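Local coordinates for RxLR effector protein 54 (Phytophthora infestans, PDB 5L7S) that binds the host autophagy protein ATG8CL through a C-terminal motif and stimulates autophagosome formation, co-opting a process that plays a key role in plant immunity, at residues W17-F28 against F46-F56. Residues are numbered along the deposited sequence; the frame is centred on the assembly and turned at random.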
ATOM      1  N   TRP A  17     -11.365 -33.613  -1.621  1.00100.57           N
ATOM      2  CA  TRP A  17     -11.608 -32.179  -1.845  1.00100.28           C
ATOM      3  C   TRP A  17     -12.061 -31.881  -3.275  1.00100.47           C
ATOM      4  O   TRP A  17     -12.967 -31.063  -3.485  1.00 96.36           O
ATOM      5  CB  TRP A  17     -10.361 -31.333  -1.543  1.00 99.36           C
ATOM      6  CG  TRP A  17      -9.839 -31.406  -0.131  1.00 96.71           C
ATOM      7  CD1 TRP A  17     -10.503 -31.839   0.981  1.00 97.47           C
ATOM      8  CD2 TRP A  17      -8.542 -31.004   0.310  1.00 94.32           C
ATOM      9  NE1 TRP A  17      -9.689 -31.750   2.083  1.00 95.40           N
ATOM     10  CE2 TRP A  17      -8.480 -31.234   1.700  1.00 94.48           C
ATOM     11  CE3 TRP A  17      -7.420 -30.475  -0.339  1.00 97.13           C
ATOM     12  CZ2 TRP A  17      -7.338 -30.954   2.456  1.00 96.40           C
ATOM     13  CZ3 TRP A  17      -6.285 -30.194   0.410  1.00 98.51           C
ATOM     14  CH2 TRP A  17      -6.252 -30.436   1.794  1.00 97.46           C
ATOM     15  N   ILE A  18     -11.432 -32.551  -4.242  1.00 99.69           N
ATOM     16  CA  ILE A  18     -11.713 -32.316  -5.663  1.00100.54           C
ATOM     17  C   ILE A  18     -13.127 -32.787  -6.007  1.00101.61           C
ATOM     18  O   ILE A  18     -13.920 -32.020  -6.564  1.00 96.01           O
ATOM     19  CB  ILE A  18     -10.665 -32.994  -6.576  1.00 98.58           C
ATOM     20  CG1 ILE A  18      -9.280 -32.368  -6.354  1.00 97.79           C
ATOM     21  CG2 ILE A  18     -11.057 -32.862  -8.048  1.00 98.81           C
ATOM     22  CD1 ILE A  18      -8.125 -33.267  -6.740  1.00 98.68           C
ATOM     23  N   GLN A  19     -13.432 -34.039  -5.657  1.00105.71           N
ATOM     24  CA  GLN A  19     -14.784 -34.603  -5.821  1.00107.82           C
ATOM     25  C   GLN A  19     -15.859 -33.768  -5.127  1.00105.32           C
ATOM     26  O   GLN A  19     -16.954 -33.598  -5.665  1.00103.84           O
ATOM     27  CB  GLN A  19     -14.841 -36.043  -5.300  1.00111.32           C
ATOM     28  CG  GLN A  19     -14.212 -37.054  -6.247  1.00117.76           C
ATOM     29  CD  GLN A  19     -13.836 -38.364  -5.576  1.00123.71           C
ATOM     30  OE1 GLN A  19     -14.259 -38.656  -4.454  1.00129.20           O
ATOM     31  NE2 GLN A  19     -13.036 -39.166  -6.269  1.00125.36           N
ATOM     32  N   SER A  20     -15.529 -33.247  -3.944  1.00105.25           N
ATOM     33  CA  SER A  20     -16.437 -32.394  -3.166  1.00103.90           C
ATOM     34  C   SER A  20     -16.708 -31.018  -3.776  1.00103.27           C
ATOM     35  O   SER A  20     -17.707 -30.384  -3.426  1.00 94.62           O
ATOM     36  CB  SER A  20     -15.893 -32.195  -1.753  1.00103.22           C
ATOM     37  OG  SER A  20     -15.804 -33.432  -1.078  1.00106.95           O
ATOM     38  N   GLN A  21     -15.810 -30.559  -4.652  1.00107.51           N
ATOM     39  CA  GLN A  21     -15.900 -29.248  -5.305  1.00107.73           C
ATOM     40  C   GLN A  21     -15.923 -28.099  -4.289  1.00107.10           C
ATOM     41  O   GLN A  21     -16.639 -27.104  -4.463  1.00105.65           O
ATOM     42  CB  GLN A  21     -17.106 -29.186  -6.249  1.00109.82           C
ATOM     43  CG  GLN A  21     -17.155 -30.318  -7.263  1.00111.69           C
ATOM     44  CD  GLN A  21     -18.216 -30.099  -8.325  1.00113.38           C
ATOM     45  OE1 GLN A  21     -19.309 -29.606  -8.038  1.00106.74           O
ATOM     46  NE2 GLN A  21     -17.897 -30.466  -9.561  1.00116.44           N
ATOM     47  N   ILE A  22     -15.136 -28.261  -3.225  1.00105.69           N
ATOM     48  CA  ILE A  22     -14.986 -27.236  -2.194  1.00104.98           C
ATOM     49  C   ILE A  22     -14.155 -26.081  -2.758  1.00104.92           C
ATOM     50  O   ILE A  22     -13.157 -26.310  -3.445  1.00107.43           O
ATOM     51  CB  ILE A  22     -14.371 -27.810  -0.887  1.00105.35           C
ATOM     52  CG1 ILE A  22     -14.499 -26.796   0.256  1.00108.47           C
ATOM     53  CG2 ILE A  22     -12.913 -28.241  -1.064  1.00105.19           C
ATOM     54  CD1 ILE A  22     -14.081 -27.344   1.605  1.00109.00           C
ATOM     55  N   HIS A  23     -14.590 -24.850  -2.491  1.00102.32           N
ATOM     56  CA  HIS A  23     -13.929 -23.661  -3.034  1.00101.67           C
ATOM     57  C   HIS A  23     -12.666 -23.367  -2.212  1.00100.38           C
ATOM     58  O   HIS A  23     -12.721 -23.433  -0.984  1.00103.47           O
ATOM     59  CB  HIS A  23     -14.880 -22.462  -3.018  1.00102.67           C
ATOM     60  CG  HIS A  23     -14.379 -21.286  -3.796  1.00106.22           C
ATOM     61  ND1 HIS A  23     -13.763 -20.210  -3.198  1.00109.04           N
ATOM     62  CD2 HIS A  23     -14.392 -21.020  -5.124  1.00107.93           C
ATOM     63  CE1 HIS A  23     -13.421 -19.329  -4.120  1.00109.17           C
ATOM     64  NE2 HIS A  23     -13.792 -19.796  -5.299  1.00107.41           N
ATOM     65  N   PRO A  24     -11.526 -23.048  -2.874  1.00 95.22           N
ATOM     66  CA  PRO A  24     -10.278 -22.900  -2.101  1.00 94.25           C
ATOM     67  C   PRO A  24     -10.291 -21.837  -0.985  1.00 92.28           C
ATOM     68  O   PRO A  24      -9.608 -22.025   0.020  1.00 87.62           O
ATOM     69  CB  PRO A  24      -9.231 -22.558  -3.174  1.00 94.13           C
ATOM     70  CG  PRO A  24      -9.809 -23.068  -4.447  1.00 91.31           C
ATOM     71  CD  PRO A  24     -11.285 -22.856  -4.317  1.00 91.23           C
ATOM     72  N   ARG A  25     -11.035 -20.741  -1.156  1.00 93.27           N
ATOM     73  CA  ARG A  25     -11.221 -19.777  -0.059  1.00 98.26           C
ATOM     74  C   ARG A  25     -11.852 -20.431   1.175  1.00 97.57           C
ATOM     75  O   ARG A  25     -11.401 -20.181   2.299  1.00 96.77           O
ATOM     76  CB  ARG A  25     -12.036 -18.545  -0.488  1.00103.07           C
ATOM     77  CG  ARG A  25     -12.055 -17.448   0.582  1.00109.19           C
ATOM     78  CD  ARG A  25     -12.622 -16.122   0.094  1.00113.13           C
ATOM     79  NE  ARG A  25     -11.627 -15.310  -0.618  1.00114.77           N
ATOM     80  CZ  ARG A  25     -11.463 -15.237  -1.945  1.00113.83           C
ATOM     81  NH1 ARG A  25     -10.505 -14.448  -2.437  1.00110.29           N
ATOM     82  NH2 ARG A  25     -12.231 -15.932  -2.794  1.00112.52           N
ATOM     83  N   GLU A  26     -12.873 -21.268   0.961  1.00 96.00           N
ATOM     84  CA  GLU A  26     -13.535 -22.003   2.055  1.00 94.24           C
ATOM     85  C   GLU A  26     -12.571 -22.970   2.740  1.00 90.38           C
ATOM     86  O   GLU A  26     -12.524 -23.033   3.969  1.00 89.98           O
ATOM     87  CB  GLU A  26     -14.751 -22.794   1.558  1.00100.72           C
ATOM     88  CG  GLU A  26     -15.885 -21.962   0.965  1.00108.82           C
ATOM     89  CD  GLU A  26     -16.949 -22.801   0.256  1.00114.92           C
ATOM     90  OE1 GLU A  26     -18.098 -22.323   0.159  1.00118.40           O
ATOM     91  OE2 GLU A  26     -16.653 -23.926  -0.216  1.00113.81           O
ATOM     92  N   LEU A  27     -11.809 -23.719   1.943  1.00 87.29           N
ATOM     93  CA  LEU A  27     -10.832 -24.670   2.484  1.00 85.33           C
ATOM     94  C   LEU A  27      -9.694 -23.968   3.224  1.00 81.90           C
ATOM     95  O   LEU A  27      -9.238 -24.452   4.254  1.00 82.78           O
ATOM     96  CB  LEU A  27     -10.256 -25.578   1.385  1.00 85.35           C
ATOM     97  CG  LEU A  27      -9.344 -26.712   1.892  1.00 87.26           C
ATOM     98  CD1 LEU A  27     -10.125 -27.712   2.735  1.00 87.70           C
ATOM     99  CD2 LEU A  27      -8.632 -27.428   0.757  1.00 87.23           C
ATOM    100  N   PHE A  28      -9.234 -22.839   2.688  1.00 81.65           N
ATOM    101  CA  PHE A  28      -8.198 -22.031   3.343  1.00 83.43           C
ATOM    102  C   PHE A  28      -8.606 -21.667   4.781  1.00 82.40           C
ATOM    103  O   PHE A  28      -7.800 -21.784   5.711  1.00 79.26           O
ATOM    104  CB  PHE A  28      -7.917 -20.767   2.522  1.00 83.99           C
ATOM    105  CG  PHE A  28      -6.689 -20.020   2.951  1.00 84.04           C
ATOM    106  CD1 PHE A  28      -5.432 -20.411   2.501  1.00 85.39           C
ATOM    107  CD2 PHE A  28      -6.788 -18.913   3.791  1.00 84.28           C
ATOM    108  CE1 PHE A  28      -4.293 -19.716   2.887  1.00 86.91           C
ATOM    109  CE2 PHE A  28      -5.653 -18.217   4.183  1.00 84.58           C
ATOM    110  CZ  PHE A  28      -4.406 -18.619   3.732  1.00 85.98           C
ATOM    111  N   PHE A  46      -0.733 -26.515   3.745  1.00 95.34           N
ATOM    112  CA  PHE A  46      -0.588 -25.460   2.737  1.00 94.86           C
ATOM    113  C   PHE A  46      -0.216 -26.038   1.372  1.00 94.68           C
ATOM    114  O   PHE A  46      -0.831 -25.690   0.363  1.00 95.78           O
ATOM    115  CB  PHE A  46       0.443 -24.405   3.164  1.00 94.28           C
ATOM    116  CG  PHE A  46       0.534 -23.232   2.219  1.00 91.82           C
ATOM    117  CD1 PHE A  46      -0.574 -22.419   1.996  1.00 90.28           C
ATOM    118  CD2 PHE A  46       1.716 -22.948   1.541  1.00 92.25           C
ATOM    119  CE1 PHE A  46      -0.506 -21.348   1.120  1.00 89.04           C
ATOM    120  CE2 PHE A  46       1.790 -21.873   0.666  1.00 91.94           C
ATOM    121  CZ  PHE A  46       0.677 -21.073   0.455  1.00 90.04           C
ATOM    122  N   VAL A  47       0.776 -26.926   1.348  1.00 95.71           N
ATOM    123  CA  VAL A  47       1.207 -27.576   0.099  1.00 95.48           C
ATOM    124  C   VAL A  47       0.014 -28.277  -0.562  1.00 93.15           C
ATOM    125  O   VAL A  47      -0.227 -28.103  -1.756  1.00 91.03           O
ATOM    126  CB  VAL A  47       2.367 -28.582   0.326  1.00 94.72           C
ATOM    127  CG1 VAL A  47       2.810 -29.204  -0.996  1.00 94.79           C
ATOM    128  CG2 VAL A  47       3.548 -27.903   1.020  1.00 93.83           C
ATOM    129  N   GLN A  48      -0.730 -29.044   0.234  1.00 92.63           N
ATOM    130  CA  GLN A  48      -1.970 -29.688  -0.219  1.00 93.43           C
ATOM    131  C   GLN A  48      -2.990 -28.671  -0.742  1.00 89.94           C
ATOM    132  O   GLN A  48      -3.625 -28.900  -1.773  1.00 89.19           O
ATOM    133  CB  GLN A  48      -2.593 -30.538   0.902  1.00 96.23           C
ATOM    134  CG  GLN A  48      -1.955 -31.911   1.091  1.00100.76           C
ATOM    135  CD  GLN A  48      -2.424 -32.930   0.058  1.00104.90           C
ATOM    136  OE1 GLN A  48      -1.938 -32.955  -1.074  1.00108.37           O
ATOM    137  NE2 GLN A  48      -3.369 -33.779   0.447  1.00107.01           N
ATOM    138  N   TRP A  49      -3.144 -27.555  -0.032  1.00 89.48           N
ATOM    139  CA  TRP A  49      -4.033 -26.479  -0.482  1.00 86.18           C
ATOM    140  C   TRP A  49      -3.646 -25.956  -1.868  1.00 86.35           C
ATOM    141  O   TRP A  49      -4.521 -25.700  -2.691  1.00 86.59           O
ATOM    142  CB  TRP A  49      -4.086 -25.323   0.531  1.00 82.29           C
ATOM    143  CG  TRP A  49      -5.027 -24.248   0.116  1.00 79.16           C
ATOM    144  CD1 TRP A  49      -6.383 -24.279   0.194  1.00 78.49           C
ATOM    145  CD2 TRP A  49      -4.685 -22.991  -0.475  1.00 78.12           C
ATOM    146  NE1 TRP A  49      -6.913 -23.117  -0.305  1.00 78.69           N
ATOM    147  CE2 TRP A  49      -5.893 -22.306  -0.722  1.00 78.02           C
ATOM    148  CE3 TRP A  49      -3.473 -22.376  -0.818  1.00 79.25           C
ATOM    149  CZ2 TRP A  49      -5.930 -21.033  -1.297  1.00 78.93           C
ATOM    150  CZ3 TRP A  49      -3.508 -21.106  -1.389  1.00 79.85           C
ATOM    151  CH2 TRP A  49      -4.733 -20.450  -1.624  1.00 79.69           C
ATOM    152  N   LEU A  50      -2.344 -25.815  -2.126  1.00 87.85           N
ATOM    153  CA  LEU A  50      -1.859 -25.402  -3.449  1.00 89.78           C
ATOM    154  C   LEU A  50      -2.194 -26.447  -4.511  1.00 91.54           C
ATOM    155  O   LEU A  50      -2.632 -26.096  -5.613  1.00 92.70           O
ATOM    156  CB  LEU A  50      -0.350 -25.130  -3.436  1.00 88.61           C
ATOM    157  CG  LEU A  50       0.133 -23.963  -2.569  1.00 89.51           C
ATOM    158  CD1 LEU A  50       1.651 -23.941  -2.522  1.00 90.07           C
ATOM    159  CD2 LEU A  50      -0.409 -22.629  -3.065  1.00 88.59           C
ATOM    160  N   ARG A  51      -2.010 -27.724  -4.169  1.00 91.86           N
ATOM    161  CA  ARG A  51      -2.382 -28.823  -5.065  1.00 91.46           C
ATOM    162  C   ARG A  51      -3.867 -28.759  -5.453  1.00 93.84           C
ATOM    163  O   ARG A  51      -4.204 -28.955  -6.623  1.00 97.22           O
ATOM    164  CB  ARG A  51      -2.030 -30.189  -4.457  1.00 89.58           C
ATOM    165  CG  ARG A  51      -0.536 -30.430  -4.292  1.00 89.04           C
ATOM    166  CD  ARG A  51      -0.217 -31.892  -4.023  1.00 90.19           C
ATOM    167  NE  ARG A  51       1.162 -32.074  -3.545  1.00 90.48           N
ATOM    168  CZ  ARG A  51       1.542 -32.343  -2.290  1.00 90.65           C
ATOM    169  NH1 ARG A  51       0.663 -32.483  -1.298  1.00 92.15           N
ATOM    170  NH2 ARG A  51       2.838 -32.476  -2.017  1.00 91.00           N
ATOM    171  N   LEU A  52      -4.741 -28.458  -4.488  1.00 93.77           N
ATOM    172  CA  LEU A  52      -6.162 -28.235  -4.786  1.00 95.15           C
ATOM    173  C   LEU A  52      -6.376 -27.015  -5.673  1.00 96.21           C
ATOM    174  O   LEU A  52      -7.186 -27.059  -6.598  1.00100.36           O
ATOM    175  CB  LEU A  52      -6.997 -28.059  -3.516  1.00 94.65           C
ATOM    176  CG  LEU A  52      -8.501 -27.839  -3.782  1.00 95.90           C
ATOM    177  CD1 LEU A  52      -9.165 -29.129  -4.245  1.00 96.70           C
ATOM    178  CD2 LEU A  52      -9.221 -27.280  -2.571  1.00 98.83           C
ATOM    179  N   VAL A  53      -5.683 -25.921  -5.368  1.00 96.43           N
ATOM    180  CA  VAL A  53      -5.807 -24.697  -6.155  1.00 95.66           C
ATOM    181  C   VAL A  53      -5.445 -25.012  -7.604  1.00 94.69           C
ATOM    182  O   VAL A  53      -6.224 -24.728  -8.505  1.00 94.10           O
ATOM    183  CB  VAL A  53      -4.945 -23.544  -5.576  1.00 97.61           C
ATOM    184  CG1 VAL A  53      -4.871 -22.360  -6.541  1.00 99.18           C
ATOM    185  CG2 VAL A  53      -5.501 -23.088  -4.228  1.00 99.00           C
ATOM    186  N   LYS A  54      -4.287 -25.643  -7.801  1.00 96.78           N
ATOM    187  CA  LYS A  54      -3.824 -26.090  -9.124  1.00101.22           C
ATOM    188  C   LYS A  54      -4.913 -26.833  -9.911  1.00101.03           C
ATOM    189  O   LYS A  54      -5.242 -26.450 -11.034  1.00102.17           O
ATOM    190  CB  LYS A  54      -2.586 -26.985  -8.969  1.00103.41           C
ATOM    191  CG  LYS A  54      -1.884 -27.358 -10.261  1.00105.26           C
ATOM    192  CD  LYS A  54      -0.640 -28.176  -9.967  1.00110.17           C
ATOM    193  CE  LYS A  54      -0.025 -28.736 -11.241  1.00115.92           C
ATOM    194  NZ  LYS A  54       1.150 -29.605 -10.954  1.00118.62           N
ATOM    195  N   ASP A  55      -5.475 -27.876  -9.304  1.00102.30           N
ATOM    196  CA  ASP A  55      -6.531 -28.676  -9.936  1.00104.26           C
ATOM    197  C   ASP A  55      -7.818 -27.880 -10.173  1.00102.90           C
ATOM    198  O   ASP A  55      -8.453 -28.029 -11.218  1.00106.53           O
ATOM    199  CB  ASP A  55      -6.849 -29.918  -9.095  1.00106.99           C
ATOM    200  CG  ASP A  55      -7.880 -30.820  -9.752  1.00111.66           C
ATOM    201  OD1 ASP A  55      -7.507 -31.593 -10.659  1.00115.65           O
ATOM    202  OD2 ASP A  55      -9.066 -30.743  -9.367  1.00114.30           O
ATOM    203  N   PHE A  56      -8.198 -27.054  -9.200  1.00101.76           N
ATOM    204  CA  PHE A  56      -9.400 -26.214  -9.298  1.00 98.32           C
ATOM    205  C   PHE A  56      -9.327 -25.240 -10.478  1.00 96.25           C
ATOM    206  O   PHE A  56     -10.342 -24.951 -11.097  1.00 96.55           O
ATOM    207  CB  PHE A  56      -9.620 -25.440  -7.990  1.00 98.24           C
ATOM    208  CG  PHE A  56     -10.982 -24.806  -7.872  1.00 98.72           C
ATOM    209  CD1 PHE A  56     -12.055 -25.522  -7.346  1.00 98.42           C
ATOM    210  CD2 PHE A  56     -11.191 -23.483  -8.263  1.00 98.98           C
ATOM    211  CE1 PHE A  56     -13.312 -24.938  -7.227  1.00 99.07           C
ATOM    212  CE2 PHE A  56     -12.446 -22.893  -8.145  1.00 97.52           C
ATOM    213  CZ  PHE A  56     -13.507 -23.621  -7.627  1.00 96.83           C
TER
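In the first WY-domain of this effector, P24, L27 and F28 at the start of helix 24-30 pack on W49, L52 and F56 of helix 44-60, the segments 24-28 and 46-56 running antiparallel at 171°. The indole of W49 is gripped on both faces and at its edge. CD1 of F28 sits over one face, 3.8 Å from W49 CE2, so that the phenyl turns its edge to the indole in an edge-to-face pair with planes 61° apart; CG2 of V53, one helical turn on, covers the opposite face. At the indole edge NE1 gives a hydrogen bond of 2.9 Å to the backbone O of P24, with an N-H...O angle of 160°. The acceptor lies close to the ring plane, but the donor stands above the carbonyl plane, and F28 N reaches the same O from the other face. That carbonyl thus keeps its helical bond while it satisfies the indole N-H and, with F28 and V53 on the two faces, limits how the ring can turn.

The proline ring is shared: its CB touches V53 CG2, while its CD stands 3.8 Å from the centroid of the F56 ring, almost on the normal, as a CH-pi contact. L52, whose CG lies anti to the backbone N, points its fork at the other segment: CD2 meets L27 CD2 and I22 CG2; CD1 lies 3.7 Å from W17 CB and also touches I18 CG1. W17 brings its ring edge to the opposing helix, CZ3 being 3.7 Å from the backbone O of Q48.

The Schellman motif at Q21 ends helix 9-20 and lets the chain turn, through H23 as N-cap, into helix 24-30. Both helices pack against helix 44-60, while from helix 67-75 I70 touches V53, L73 touches F28, and L74 touches both F28 and F46.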